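Long-range contacts in beta-agarase D (Zobellia galactanivorans, PDB 4ASM), which cleaves the beta-1,4 linkages of agarose at random points along the chain with retention of anomeric configuration, through the GH16 catalytic domain that makes up this construct: residues A[74-79]-A[324-329]; A[143-147]-A[335-339]; A[164-168]-A[328-332]; A[179-183]-A[213-217]. The contacts are given in a common frame with arbitrary orientation. Residue numbers count along the deposited sequence, not the author numbering.

Contact 1 (A[74-79]-A[324-329]). With IMD (imidazole), chain C.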
loop_
_atom_site.group_PDB
_atom_site.type_symbol
_atom_site.label_atom_id
_atom_site.label_comp_id
_atom_site.label_asym_id
_atom_site.label_seq_id
_atom_site.Cartn_x
_atom_site.Cartn_y
_atom_site.Cartn_z
ATOM N N PRO A 74 -11.087 6.816 3.758
ATOM C CA PRO A 74 -10.610 8.185 3.592
ATOM C C PRO A 74 -11.453 8.931 2.575
ATOM O O PRO A 74 -12.177 8.312 1.776
ATOM C CB PRO A 74 -9.186 7.970 3.065
ATOM C CG PRO A 74 -9.295 6.730 2.254
ATOM C CD PRO A 74 -10.253 5.846 3.013
ATOM N N GLY A 75 -11.337 10.255 2.556
ATOM C CA GLY A 75 -12.026 11.026 1.530
ATOM C C GLY A 75 -13.511 10.714 1.480
ATOM O O GLY A 75 -14.142 10.513 2.521
ATOM N N PRO A 76 -14.076 10.672 0.264
ATOM C CA PRO A 76 -15.469 10.301 0.113
ATOM C C PRO A 76 -15.637 8.780 -0.099
ATOM O O PRO A 76 -16.652 8.344 -0.652
ATOM C CB PRO A 76 -15.872 11.104 -1.123
ATOM C CG PRO A 76 -14.648 10.980 -1.997
ATOM C CD PRO A 76 -13.480 11.073 -1.032
ATOM N N THR A 77 -14.661 7.976 0.346
ATOM C CA THR A 77 -14.795 6.512 0.295
ATOM C C THR A 77 -15.787 6.012 1.342
ATOM O O THR A 77 -15.785 6.473 2.479
ATOM C CB THR A 77 -13.465 5.838 0.599
ATOM O OG1 THR A 77 -12.469 6.349 -0.293
ATOM C CG2 THR A 77 -13.539 4.293 0.447
ATOM N N LYS A 78 -16.639 5.068 0.930
ATOM C CA LYS A 78 -17.412 4.272 1.899
ATOM C C LYS A 78 -17.167 2.802 1.611
ATOM O O LYS A 78 -17.666 2.255 0.621
ATOM C CB LYS A 78 -18.900 4.586 1.866
ATOM C CG LYS A 78 -19.645 3.866 3.030
ATOM C CD LYS A 78 -21.104 3.596 2.728
ATOM C CE LYS A 78 -21.279 2.439 1.737
ATOM N NZ LYS A 78 -22.721 2.007 1.640
ATOM N N TRP A 79 -16.399 2.147 2.475
ATOM C CA TRP A 79 -16.167 0.729 2.294
ATOM C C TRP A 79 -17.454 -0.064 2.503
ATOM O O TRP A 79 -18.258 0.246 3.398
ATOM C CB TRP A 79 -15.054 0.233 3.202
ATOM C CG TRP A 79 -13.708 0.716 2.802
ATOM C CD1 TRP A 79 -13.206 0.817 1.533
ATOM C CD2 TRP A 79 -12.684 1.144 3.681
ATOM N NE1 TRP A 79 -11.912 1.299 1.572
ATOM C CE2 TRP A 79 -11.566 1.508 2.882
ATOM C CE3 TRP A 79 -12.590 1.251 5.076
ATOM C CZ2 TRP A 79 -10.380 1.981 3.440
ATOM C CZ3 TRP A 79 -11.413 1.705 5.625
ATOM C CH2 TRP A 79 -10.318 2.060 4.812
ATOM N N ASN A 324 -7.525 -3.251 -0.535
ATOM C CA ASN A 324 -8.707 -2.417 -0.739
ATOM C C ASN A 324 -8.600 -1.492 -1.941
ATOM O O ASN A 324 -7.574 -1.454 -2.615
ATOM C CB ASN A 324 -9.088 -1.617 0.541
ATOM C CG ASN A 324 -8.192 -0.396 0.796
ATOM O OD1 ASN A 324 -7.509 0.087 -0.095
ATOM N ND2 ASN A 324 -8.236 0.125 2.014
ATOM N N VAL A 325 -9.675 -0.750 -2.171
ATOM C CA VAL A 325 -9.686 0.353 -3.106
ATOM C C VAL A 325 -10.074 1.599 -2.293
ATOM O O VAL A 325 -10.895 1.510 -1.381
ATOM C CB VAL A 325 -10.695 0.067 -4.243
ATOM C CG1 VAL A 325 -11.106 1.348 -5.006
ATOM C CG2 VAL A 325 -10.106 -1.019 -5.171
ATOM N N GLU A 326 -9.484 2.752 -2.626
ATOM C CA GLU A 326 -9.770 4.009 -1.919
ATOM C C GLU A 326 -9.906 5.181 -2.857
ATOM O O GLU A 326 -9.146 5.307 -3.817
ATOM C CB GLU A 326 -8.663 4.346 -0.909
ATOM C CG GLU A 326 -8.599 3.365 0.245
ATOM C CD GLU A 326 -7.435 3.642 1.185
ATOM O OE1 GLU A 326 -6.751 4.688 1.034
ATOM O OE2 GLU A 326 -7.218 2.811 2.098
ATOM N N ASP A 327 -10.860 6.050 -2.534
ATOM C CA ASP A 327 -10.970 7.393 -3.085
ATOM C C ASP A 327 -10.420 8.337 -2.012
ATOM O O ASP A 327 -11.124 8.724 -1.079
ATOM C CB ASP A 327 -12.450 7.684 -3.383
ATOM C CG ASP A 327 -12.653 8.888 -4.285
ATOM O OD1 ASP A 327 -11.721 9.702 -4.409
ATOM O OD2 ASP A 327 -13.760 9.031 -4.849
ATOM N N GLN A 328 -9.141 8.678 -2.121
ATOM C CA GLN A 328 -8.472 9.454 -1.055
ATOM C C GLN A 328 -8.810 10.936 -1.117
ATOM O O GLN A 328 -9.124 11.472 -2.187
ATOM C CB GLN A 328 -6.963 9.199 -1.080
ATOM C CG GLN A 328 -6.670 7.707 -0.865
ATOM C CD GLN A 328 -5.200 7.335 -0.932
ATOM O OE1 GLN A 328 -4.804 6.209 -0.573
ATOM N NE2 GLN A 328 -4.397 8.241 -1.418
ATOM N N SER A 329 -8.729 11.617 0.027
ATOM C CA SER A 329 -9.123 13.012 0.098
ATOM C C SER A 329 -8.425 13.898 -0.914
ATOM O O SER A 329 -9.076 14.710 -1.562
ATOM C CB SER A 329 -8.890 13.569 1.505
ATOM O OG SER A 329 -9.605 12.822 2.465
HETATM N N1 IMD C . -2.480 3.060 3.064
HETATM C C2 IMD C . -3.801 2.945 3.282
HETATM N N3 IMD C . -4.443 3.104 2.106
HETATM C C4 IMD C . -3.528 3.312 1.131
HETATM C C5 IMD C . -2.283 3.281 1.746
#
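The CA-to-CB bond of Asn324 points toward 74-79, and Asn324 ND2 lies 3.2 Å from Trp79 CZ2. Asn324 ND2 also donates to Glu326 OE2 (2.9 Å). Val325 contributes its backbone: Val325 O takes the indole proton of Trp79 NE1 at 3.1 Å. Glu326, a substrate-binding residue by similarity, then fits between Trp79 CZ2 (3.5 Å from Glu326 OE2) and Pro74 CG (3.5 Å from Glu326 OE1). Imidazole N3 donates to Glu326 OE2 at 2.8 Å; this probable crystallisation additive also bonds Glu160, the nucleophile by similarity, so it sits in the catalytic cleft. At Asp327 the strand has ended, and Asp327 N donates to Thr77 OG1 (2.8 Å), while the carboxylate is held by Thr118 and Ser337. Asp327 O meets Gly75 CA in a CA-H...O contact of 3.6 Å. Gly75, with positive phi, belongs to the type II' turn Pro74-Thr77, and a beta carbon there would clash with Asp327 O. Gln328 is the N-cap residue, and Ser329 starts helix 329-333. Strand 77-79 and the last residues (324-326) of strand 320-326 run nearly antiparallel (156°), 8.0 Å apart at closest; strand 112-125 pairs parallel with 77-79 and antiparallel with 320-326.

Contact 2 (A[143-147]-A[335-339])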
loop_
_atom_site.group_PDB
_atom_site.type_symbol
_atom_site.label_atom_id
_atom_site.label_comp_id
_atom_site.label_asym_id
_atom_site.label_seq_id
_atom_site.Cartn_x
_atom_site.Cartn_y
_atom_site.Cartn_z
ATOM N N ASN A 143 -7.567 0.160 -13.816
ATOM C CA ASN A 143 -7.497 1.238 -14.795
ATOM C C ASN A 143 -8.444 2.379 -14.390
ATOM O O ASN A 143 -9.432 2.681 -15.064
ATOM C CB ASN A 143 -7.834 0.721 -16.195
ATOM C CG ASN A 143 -7.528 1.744 -17.249
ATOM O OD1 ASN A 143 -6.655 2.594 -17.061
ATOM N ND2 ASN A 143 -8.259 1.698 -18.347
ATOM N N SER A 144 -8.119 2.987 -13.253
ATOM C CA SER A 144 -8.970 3.954 -12.558
ATOM C C SER A 144 -8.078 4.947 -11.855
ATOM O O SER A 144 -6.945 4.631 -11.515
ATOM C CB SER A 144 -9.790 3.241 -11.483
ATOM O OG SER A 144 -10.663 4.121 -10.807
ATOM N N THR A 145 -8.601 6.153 -11.632
ATOM C CA THR A 145 -7.865 7.147 -10.860
ATOM C C THR A 145 -7.920 6.857 -9.354
ATOM O O THR A 145 -7.237 7.521 -8.577
ATOM C CB THR A 145 -8.400 8.554 -11.115
ATOM O OG1 THR A 145 -9.768 8.595 -10.698
ATOM C CG2 THR A 145 -8.343 8.870 -12.609
ATOM N N LEU A 146 -8.756 5.899 -8.950
ATOM C CA LEU A 146 -8.780 5.404 -7.561
ATOM C C LEU A 146 -7.503 4.674 -7.200
ATOM O O LEU A 146 -6.758 4.217 -8.072
ATOM C CB LEU A 146 -9.938 4.417 -7.373
ATOM C CG LEU A 146 -11.325 5.015 -7.544
ATOM C CD1 LEU A 146 -12.346 3.895 -7.619
ATOM C CD2 LEU A 146 -11.675 5.989 -6.431
ATOM N N ALA A 147 -7.271 4.544 -5.891
ATOM C CA ALA A 147 -6.095 3.842 -5.380
ATOM C C ALA A 147 -6.334 2.334 -5.337
ATOM O O ALA A 147 -7.333 1.871 -4.752
ATOM C CB ALA A 147 -5.751 4.344 -3.981
ATOM N N TYR A 335 -10.546 16.580 -7.861
ATOM C CA TYR A 335 -11.428 16.025 -8.910
ATOM C C TYR A 335 -10.712 14.995 -9.774
ATOM O O TYR A 335 -11.124 14.707 -10.911
ATOM C CB TYR A 335 -12.057 17.128 -9.773
ATOM C CG TYR A 335 -13.035 17.986 -8.998
ATOM C CD1 TYR A 335 -14.340 17.539 -8.766
ATOM C CD2 TYR A 335 -12.654 19.215 -8.487
ATOM C CE1 TYR A 335 -15.231 18.311 -8.060
ATOM C CE2 TYR A 335 -13.553 20.000 -7.753
ATOM C CZ TYR A 335 -14.834 19.539 -7.549
ATOM O OH TYR A 335 -15.741 20.315 -6.829
ATOM N N ARG A 336 -9.623 14.444 -9.250
ATOM C CA ARG A 336 -8.974 13.345 -9.957
ATOM C C ARG A 336 -9.707 12.010 -9.816
ATOM O O ARG A 336 -9.485 11.128 -10.636
ATOM C CB ARG A 336 -7.475 13.251 -9.653
ATOM C CG ARG A 336 -6.683 14.388 -10.332
ATOM C CD ARG A 336 -5.175 14.132 -10.291
ATOM N NE ARG A 336 -4.741 14.193 -8.905
ATOM C CZ ARG A 336 -4.351 15.303 -8.279
ATOM N NH1 ARG A 336 -4.290 16.481 -8.914
ATOM N NH2 ARG A 336 -4.022 15.229 -7.008
ATOM N N SER A 337 -10.618 11.893 -8.833
ATOM C CA SER A 337 -11.510 10.719 -8.653
ATOM C C SER A 337 -12.315 10.428 -9.896
ATOM O O SER A 337 -12.555 11.340 -10.686
ATOM C CB SER A 337 -12.608 10.969 -7.605
ATOM O OG SER A 337 -12.189 11.608 -6.435
ATOM N N PRO A 338 -12.809 9.187 -10.030
ATOM C CA PRO A 338 -13.538 8.793 -11.248
ATOM C C PRO A 338 -14.731 9.668 -11.583
ATOM O O PRO A 338 -15.412 10.174 -10.686
ATOM C CB PRO A 338 -14.001 7.373 -10.937
ATOM C CG PRO A 338 -12.935 6.862 -10.012
ATOM C CD PRO A 338 -12.654 8.040 -9.114
ATOM N N ASN A 339 -14.959 9.854 -12.881
ATOM C CA ASN A 339 -16.172 10.508 -13.322
ATOM C C ASN A 339 -17.210 9.491 -13.784
ATOM O O ASN A 339 -16.944 8.287 -13.855
ATOM C CB ASN A 339 -15.865 11.539 -14.394
ATOM C CG ASN A 339 -15.136 10.951 -15.613
ATOM O OD1 ASN A 339 -15.522 9.904 -16.153
ATOM N ND2 ASN A 339 -14.092 11.652 -16.072
#
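This is a buried loop-to-loop contact, its centre about 17 Å from the centre of the chain. It joins the connection between strands 133-140 and 147-153 to the short link between helices 329-333 and 340-343. Neither segment pairs as a strand with the other; a hydroxyl and a proline ring do most of the work. Thr145 points toward the second loop, and Thr145 OG1 donates to Arg336 O at 2.5 Å, a very short distance that should be read with care because the position of that carbonyl is less certain. Thr145 OG1 also touches the proline ring, 3.3 Å from Pro338 CD. On the same ring, Leu146 CG packs 3.5 Å from Pro338 CG, and Ser144 OG comes to 3.6 Å from Pro338 CG. The first loop is shaped by an ST turn, in which Ser144 OG accepts from Leu146 N at 3.2 Å. The second starts at Tyr335, where a Schellman motif ends the preceding helix, and finishes at Asn339, the N-cap of the next. Arg175 binds both Tyr335 O and Ser337 O, while Ser337 OG is hydrogen-bonded to Asp327. Pro338 N, 3.2 Å from Thr145 OG1, has no hydrogen to share and is merely a neighbour. The contact thus combines one polar tie, hydroxyl to carbonyl, with a small apolar patch of Leu146 on the proline ring.

Contact 3 (A[164-168]-A[328-332])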
loop_
_atom_site.group_PDB
_atom_site.type_symbol
_atom_site.label_atom_id
_atom_site.label_comp_id
_atom_site.label_asym_id
_atom_site.label_seq_id
_atom_site.Cartn_x
_atom_site.Cartn_y
_atom_site.Cartn_z
ATOM N N MET A 164 1.617 -1.965 -2.156
ATOM C CA MET A 164 1.288 -1.151 -3.320
ATOM C C MET A 164 0.279 -0.065 -2.952
ATOM O O MET A 164 -0.729 -0.339 -2.291
ATOM C CB MET A 164 0.696 -2.027 -4.415
ATOM C CG MET A 164 0.227 -1.223 -5.648
ATOM S SD MET A 164 -0.449 -2.253 -6.974
ATOM C CE MET A 164 -1.921 -2.907 -6.177
ATOM N N GLU A 165 0.548 1.169 -3.399
ATOM C CA GLU A 165 -0.449 2.241 -3.438
ATOM C C GLU A 165 -0.281 2.841 -4.827
ATOM O O GLU A 165 0.763 3.460 -5.116
ATOM C CB GLU A 165 -0.173 3.293 -2.363
ATOM C CG GLU A 165 -1.096 4.488 -2.416
ATOM C CD GLU A 165 -0.899 5.387 -1.220
ATOM O OE1 GLU A 165 0.250 5.840 -1.031
ATOM O OE2 GLU A 165 -1.872 5.631 -0.462
ATOM N N CYS A 166 -1.261 2.612 -5.704
ATOM C CA CYS A 166 -1.121 2.992 -7.101
ATOM C C CYS A 166 -2.437 3.544 -7.624
ATOM O O CYS A 166 -3.468 2.917 -7.475
ATOM C CB CYS A 166 -0.694 1.766 -7.916
ATOM S SG CYS A 166 -0.415 2.150 -9.678
ATOM N N TYR A 167 -2.384 4.741 -8.206
ATOM C CA TYR A 167 -3.541 5.359 -8.861
ATOM C C TYR A 167 -3.315 5.211 -10.350
ATOM O O TYR A 167 -2.874 6.154 -11.028
ATOM C CB TYR A 167 -3.664 6.839 -8.463
ATOM C CG TYR A 167 -3.370 7.064 -6.990
ATOM C CD1 TYR A 167 -2.063 7.115 -6.533
ATOM C CD2 TYR A 167 -4.393 7.267 -6.079
ATOM C CE1 TYR A 167 -1.762 7.306 -5.197
ATOM C CE2 TYR A 167 -4.104 7.466 -4.708
ATOM C CZ TYR A 167 -2.779 7.486 -4.299
ATOM O OH TYR A 167 -2.431 7.682 -2.964
ATOM N N GLY A 168 -3.584 3.998 -10.838
ATOM C CA GLY A 168 -2.996 3.541 -12.092
ATOM C C GLY A 168 -3.581 4.045 -13.387
ATOM O O GLY A 168 -2.927 3.945 -14.443
ATOM N N GLN A 328 -9.141 8.678 -2.121
ATOM C CA GLN A 328 -8.472 9.454 -1.055
ATOM C C GLN A 328 -8.810 10.936 -1.117
ATOM O O GLN A 328 -9.124 11.472 -2.187
ATOM C CB GLN A 328 -6.963 9.199 -1.080
ATOM C CG GLN A 328 -6.670 7.707 -0.865
ATOM C CD GLN A 328 -5.200 7.335 -0.932
ATOM O OE1 GLN A 328 -4.804 6.209 -0.573
ATOM N NE2 GLN A 328 -4.397 8.241 -1.418
ATOM N N SER A 329 -8.729 11.617 0.027
ATOM C CA SER A 329 -9.123 13.012 0.098
ATOM C C SER A 329 -8.425 13.898 -0.914
ATOM O O SER A 329 -9.076 14.710 -1.562
ATOM C CB SER A 329 -8.890 13.569 1.505
ATOM O OG SER A 329 -9.605 12.822 2.465
ATOM N N TRP A 330 -7.105 13.755 -1.043
ATOM C CA TRP A 330 -6.344 14.639 -1.951
ATOM C C TRP A 330 -6.769 14.459 -3.417
ATOM O O TRP A 330 -6.908 15.443 -4.171
ATOM C CB TRP A 330 -4.816 14.457 -1.756
ATOM C CG TRP A 330 -4.275 13.129 -2.259
ATOM C CD1 TRP A 330 -4.538 11.892 -1.764
ATOM C CD2 TRP A 330 -3.408 12.936 -3.381
ATOM N NE1 TRP A 330 -3.865 10.929 -2.489
ATOM C CE2 TRP A 330 -3.169 11.547 -3.495
ATOM C CE3 TRP A 330 -2.805 13.813 -4.305
ATOM C CZ2 TRP A 330 -2.355 11.008 -4.496
ATOM C CZ3 TRP A 330 -1.996 13.277 -5.293
ATOM C CH2 TRP A 330 -1.787 11.883 -5.388
ATOM N N GLN A 331 -6.994 13.208 -3.818
ATOM C CA GLN A 331 -7.452 12.935 -5.167
ATOM C C GLN A 331 -8.854 13.499 -5.378
ATOM O O GLN A 331 -9.123 14.134 -6.400
ATOM C CB GLN A 331 -7.440 11.418 -5.427
ATOM C CG GLN A 331 -6.050 10.788 -5.607
ATOM C CD GLN A 331 -5.430 11.095 -6.979
ATOM O OE1 GLN A 331 -5.392 10.238 -7.890
ATOM N NE2 GLN A 331 -4.941 12.292 -7.115
ATOM N N ALA A 332 -9.749 13.263 -4.420
ATOM C CA ALA A 332 -11.141 13.685 -4.542
ATOM C C ALA A 332 -11.270 15.206 -4.570
ATOM O O ALA A 332 -12.041 15.755 -5.373
ATOM C CB ALA A 332 -11.970 13.075 -3.423
#
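Long side chains span this gap, since the nearest CA atoms, those of Tyr167 and Gln331, are still 9.3 Å apart. Glu165, the proton donor by similarity, is extended (chi1 and chi2 both t), which carries its carboxylate from strand 159-166 out into the cleft; Glu165 OE1 is hydrogen-bonded to His184. Gln328, at the N-cap of helix 329-333, reaches back in an m, t conformation, so that its amide group ends about 3 Å from the Glu165 side chain at the nearest atoms and beside the Tyr167 hydroxyl. Tyr167 has chi1 at -41°, on the shallow side of the m well, and turns one ring face to the helix. Trp330 meets that face edge-on in a T-shaped stack: centroids of its six-membered ring and the tyrosine ring lie 5.3 Å apart, planes at 89°, with Tyr167 CZ 3.6 Å from Trp330 CZ2. The chi1 of Trp330 is p, a setting that crowds the backbone within a helix but is tolerable in the first turn. Gln331 curls in with chi1 and chi2 both m and packs against Tyr167. Beyond the segments, Trp330 stacks edge-to-face with Phe179. A bound imidazole and a PEG fragment lie close to Glu165 and Tyr167 respectively. The chemistry thus sets the presumed acid in a polar, aromatic-lined wall of the GH16 cleft, consistent with a sugar-binding environment.

Contact 4 (A[179-183]-A[213-217])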
loop_
_atom_site.group_PDB
_atom_site.type_symbol
_atom_site.label_atom_id
_atom_site.label_comp_id
_atom_site.label_asym_id
_atom_site.label_seq_id
_atom_site.Cartn_x
_atom_site.Cartn_y
_atom_site.Cartn_z
ATOM N N PHE A 179 0.226 10.810 -12.130
ATOM C CA PHE A 179 0.298 9.742 -11.114
ATOM C C PHE A 179 0.180 8.351 -11.697
ATOM O O PHE A 179 0.716 7.404 -11.120
ATOM C CB PHE A 179 -0.729 9.976 -9.995
ATOM C CG PHE A 179 -0.505 11.255 -9.282
ATOM C CD1 PHE A 179 0.552 11.392 -8.380
ATOM C CD2 PHE A 179 -1.296 12.364 -9.563
ATOM C CE1 PHE A 179 0.787 12.620 -7.741
ATOM C CE2 PHE A 179 -1.067 13.579 -8.929
ATOM C CZ PHE A 179 -0.014 13.694 -8.015
ATOM N N ALA A 180 -0.491 8.223 -12.841
ATOM C CA ALA A 180 -0.754 6.904 -13.423
ATOM C C ALA A 180 0.508 6.124 -13.790
ATOM O O ALA A 180 0.485 4.892 -13.842
ATOM C CB ALA A 180 -1.702 7.024 -14.624
ATOM N N SER A 181 1.592 6.835 -14.076
ATOM C CA SER A 181 2.857 6.209 -14.452
ATOM C C SER A 181 3.691 5.737 -13.259
ATOM O O SER A 181 4.756 5.159 -13.442
ATOM C CB SER A 181 3.703 7.164 -15.310
ATOM O OG SER A 181 4.046 8.284 -14.536
ATOM N N LYS A 182 3.199 5.967 -12.032
ATOM C CA LYS A 182 4.002 5.673 -10.842
ATOM C C LYS A 182 3.327 4.691 -9.881
ATOM O O LYS A 182 2.089 4.558 -9.850
ATOM C CB LYS A 182 4.316 6.982 -10.092
ATOM C CG LYS A 182 5.066 8.021 -10.964
ATOM C CD LYS A 182 6.444 7.482 -11.430
ATOM C CE LYS A 182 7.347 8.545 -12.092
ATOM N NZ LYS A 182 6.847 8.917 -13.436
ATOM N N ILE A 183 4.159 3.991 -9.115
ATOM C CA ILE A 183 3.672 3.197 -7.985
ATOM C C ILE A 183 4.291 3.814 -6.754
ATOM O O ILE A 183 5.507 3.969 -6.678
ATOM C CB ILE A 183 4.053 1.690 -8.069
ATOM C CG1 ILE A 183 3.613 1.079 -9.407
ATOM C CG2 ILE A 183 3.479 0.913 -6.831
ATOM C CD1 ILE A 183 4.005 -0.371 -9.596
ATOM N N VAL A 213 6.721 2.687 -19.468
ATOM C CA VAL A 213 5.416 2.433 -18.822
ATOM C C VAL A 213 4.729 3.784 -18.565
ATOM O O VAL A 213 5.187 4.571 -17.718
ATOM C CB VAL A 213 5.548 1.577 -17.519
ATOM C CG1 VAL A 213 4.164 1.385 -16.855
ATOM C CG2 VAL A 213 6.178 0.220 -17.812
ATOM N N THR A 214 3.682 4.073 -19.344
ATOM C CA THR A 214 2.936 5.316 -19.224
ATOM C C THR A 214 1.885 5.220 -18.161
ATOM O O THR A 214 1.474 6.243 -17.619
ATOM C CB THR A 214 1.992 5.618 -20.407
ATOM O OG1 THR A 214 2.116 4.672 -21.449
ATOM C CG2 THR A 214 2.039 7.086 -20.833
ATOM N N GLN A 215 1.349 4.012 -17.960
ATOM C CA GLN A 215 0.331 3.806 -16.933
ATOM C C GLN A 215 0.416 2.398 -16.400
ATOM O O GLN A 215 0.682 1.462 -17.142
ATOM C CB GLN A 215 -1.088 4.081 -17.460
ATOM C CG GLN A 215 -1.622 3.075 -18.494
ATOM C CD GLN A 215 -3.079 3.328 -18.823
ATOM O OE1 GLN A 215 -3.971 2.609 -18.374
ATOM N NE2 GLN A 215 -3.325 4.371 -19.598
ATOM N N TRP A 216 0.153 2.268 -15.096
ATOM C CA TRP A 216 0.077 0.949 -14.477
ATOM C C TRP A 216 -1.323 0.369 -14.529
ATOM O O TRP A 216 -1.479 -0.848 -14.447
ATOM C CB TRP A 216 0.625 0.978 -13.049
ATOM C CG TRP A 216 2.082 1.289 -13.046
ATOM C CD1 TRP A 216 2.677 2.490 -12.755
ATOM C CD2 TRP A 216 3.141 0.375 -13.352
ATOM N NE1 TRP A 216 4.040 2.378 -12.871
ATOM C CE2 TRP A 216 4.357 1.089 -13.221
ATOM C CE3 TRP A 216 3.183 -0.991 -13.707
ATOM C CZ2 TRP A 216 5.609 0.493 -13.464
ATOM C CZ3 TRP A 216 4.429 -1.589 -13.934
ATOM C CH2 TRP A 216 5.622 -0.840 -13.812
ATOM N N GLY A 217 -2.326 1.240 -14.652
ATOM C CA GLY A 217 -3.715 0.801 -14.693
ATOM C C GLY A 217 -3.940 -0.183 -15.827
ATOM O O GLY A 217 -3.564 0.075 -16.971
HETATM O O HOH W 1 6.569 4.525 -15.321
#
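Trp216 supplies both direct hydrogen bonds: Trp216 N donates to Ala180 O at 2.9 Å, and Trp216 NE1 makes a weak bond to Ser181 O, also at 2.9 Å. A water sits between the backbones, 2.7 Å from Ser181 O and 2.8 Å from Val213 O. Lys182 NZ donates to Ser181 OG (3.1 Å). Ala180 O additionally receives a CA-H...O contact from Gln215 CA at 3.3 Å, next to the closest CA pair of the two segments, Ser181 CA and Gln215 CA, 4.3 Å apart. In the GH16 beta-sandwich, this is the point where the short helix 177-180 gives way to strand 183-191, met by the loop that leads into strand 220-229. The packing follows from the tryptophan. Ile183 CG1 lies 3.7 Å from the centroid of the Trp216 five-membered ring and only 8° off its normal, a CH-pi contact over the face. Ser181 CB closes on Thr214 O at 3.3 Å, and Ile221 touches both Ile183 and Trp216.

How the contacts relate
From the N terminus, residues 74-79 wait for 324-329, so contact 1 closes the first long loop. Next, 143-147 pairs with 335-339; contact 2 therefore crosses contact 1, starting inside its loop and ending beyond it. Contact 3, from 164-168 to 328-332, is nested within contact 2 and shares Gln328 and Ser329 with contact 1. Contact 4 closes a short loop inside all three. Strand 320-326 and helix 329-333 are the common ground: Glu326 O probably bonds Ala147 N, and Gln331 O probably bonds Arg336 N. Gly168 O probably bonds Gly217 N, joining contacts 3 and 4 and tying the helix 177-180 region to the active-site strands.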